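Local coordinates for phage-like element PBSX protein XepA (Bacillus subtilis subsp. subtilis str. 168, PDB 6I56), which is an exported protein of a defective prophage, of no assigned function, that does not seem to take part in host cell lysis, at the interface of chains A and B. Residues are numbered along the deposited sequence; one frame, centred on the assembly and turned at random. Chains: chain A/B, Phage-like element PBSX protein XepA.

The interface of chains A and B. Residues chain A 169-171; chain B 171-172, 279.
A:Val170 and B:Glu171 meet through their backbones: the amide N of A:Val170 donates to the carbonyl O of B:Glu171 at 2.9 Å, nearly straight at the hydrogen (173°). The pairing is a parallel beta bridge, with A:Lys169 set opposite B:Glu171, and this patch is a worked example of strand edges meeting through the backbone, with side chains adding a small apolar contact and a water link. A:Val170 supplies the apolar side-chain contact. Its CG1 lies beside the backbone N and anti to the carbonyl carbon (chi1 -60°), which leaves the CG2 methyl between N and the carbonyl carbon, facing chain B, where it rests 3.7 Å from CA of B:Ala172. The same methyl is 4.0 Å from CB of B:Ala172, a looser apolar contact alongside the backbone bond, and it also lies 3.7 Å from the carbonyl O of B:Glu171. A second link runs through water. Water 1 sits 2.8 Å from the carbonyl O of B:Ala172 and 3.1 Å from OE2 in the carboxylate of A:Glu171. The glutamate starts out extended, CG anti to the backbone N (chi1 -168°), and then bends at its next two torsions, which brings OE2 round to the water. The carbonyl of B:Ala172 may also receive the hydroxyl OG of B:Ser279, the C-terminal residue, in a weak bond of 3.3 Å. B:Ser279 borders the contact, its CB 4.3 Å from OE2 of A:Glu171. The patch is small, about 75 Å² of hidden protein surface, and forms part of a larger interface that is not an exact two-fold. Strand 167-171 supplies the pairing residues in both chains; in chain B the contact continues into the loop at B:Ala172 and reaches the chain end just beyond strand 271-278, within the deposited assembly of five copies; the structure alone does not show whether this pairing is the biological one.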
ATOM      1  N   LYS A 169       9.067   9.298   3.006  1.00 43.69           N
ATOM      2  CA  LYS A 169       9.927   9.574   4.179  1.00 45.65           C
ATOM      3  C   LYS A 169      10.167   8.246   4.886  1.00 44.91           C
ATOM      4  O   LYS A 169       9.191   7.533   5.193  1.00 44.66           O
ATOM      5  CB  LYS A 169       9.300  10.598   5.109  1.00 49.04           C
ATOM      6  CG  LYS A 169       9.079  11.963   4.457  1.00 51.47           C
ATOM      7  CD  LYS A 169       8.725  13.100   5.393  1.00 54.76           C
ATOM      8  CE  LYS A 169       7.322  12.983   5.931  1.00 56.90           C
ATOM      9  NZ  LYS A 169       6.801  14.303   6.348  1.00 60.68           N
ATOM     10  N   VAL A 170      11.443   7.904   5.062  1.00 44.51           N
ATOM     11  CA  VAL A 170      11.853   6.694   5.827  1.00 45.26           C
ATOM     12  C   VAL A 170      12.776   7.148   6.973  1.00 48.41           C
ATOM     13  O   VAL A 170      13.430   8.201   6.842  1.00 49.37           O
ATOM     14  CB  VAL A 170      12.518   5.633   4.929  1.00 42.41           C
ATOM     15  CG1 VAL A 170      11.585   5.172   3.825  1.00 41.83           C
ATOM     16  CG2 VAL A 170      13.825   6.123   4.346  1.00 41.52           C
ATOM     17  N   GLU A 171      12.777   6.403   8.073  1.00 50.94           N
ATOM     18  CA  GLU A 171      13.821   6.471   9.121  1.00 53.64           C
ATOM     19  C   GLU A 171      14.656   5.203   9.007  1.00 51.46           C
ATOM     20  O   GLU A 171      14.113   4.129   9.357  1.00 48.87           O
ATOM     21  CB  GLU A 171      13.202   6.595  10.511  1.00 59.22           C
ATOM     22  CG  GLU A 171      14.225   6.961  11.573  1.00 65.53           C
ATOM     23  CD  GLU A 171      14.526   8.456  11.571  1.00 73.09           C
ATOM     24  OE1 GLU A 171      13.674   9.179  12.167  1.00 82.30           O
ATOM     25  OE2 GLU A 171      15.561   8.916  10.934  1.00 76.58           O
TER
ATOM     26  N   GLU B 171      13.176   9.401   0.945  0.60 45.27           N
ATOM     27  CA  GLU B 171      13.975  10.435   1.633  0.60 46.08           C
ATOM     28  C   GLU B 171      14.306   9.888   3.015  0.60 45.11           C
ATOM     29  O   GLU B 171      13.363   9.740   3.815  0.60 44.01           O
ATOM     30  CB  GLU B 171      13.183  11.739   1.735  0.60 49.04           C
ATOM     31  CG  GLU B 171      13.993  12.915   2.256  0.60 51.21           C
ATOM     32  CD  GLU B 171      15.341  13.052   1.571  0.60 51.88           C
ATOM     33  OE1 GLU B 171      15.359  13.334   0.322  0.60 53.59           O
ATOM     34  OE2 GLU B 171      16.363  12.865   2.267  0.60 51.72           O
ATOM     35  N   ALA B 172      15.580   9.581   3.249  1.00 56.09           N
ATOM     36  CA  ALA B 172      16.109   9.077   4.543  1.00 56.46           C
ATOM     37  C   ALA B 172      16.507  10.219   5.464  1.00 55.42           C
ATOM     38  O   ALA B 172      16.584   9.995   6.675  1.00 56.57           O
ATOM     39  CB  ALA B 172      17.275   8.140   4.317  1.00 56.88           C
ATOM     40  N   SER B 279      19.884  13.923   9.991  1.00 52.20           N
ATOM     41  CA  SER B 279      19.914  12.438  10.173  1.00 57.61           C
ATOM     42  C   SER B 279      20.861  11.746   9.177  1.00 58.91           C
ATOM     43  O   SER B 279      21.446  12.473   8.408  1.00 61.34           O
ATOM     44  CB  SER B 279      18.531  11.882  10.035  1.00 59.63           C
ATOM     45  OG  SER B 279      18.041  12.184   8.748  1.00 58.38           O
TER
HETATM   46  O   HOH W   1      16.898   7.842   8.377  1.00 52.47           O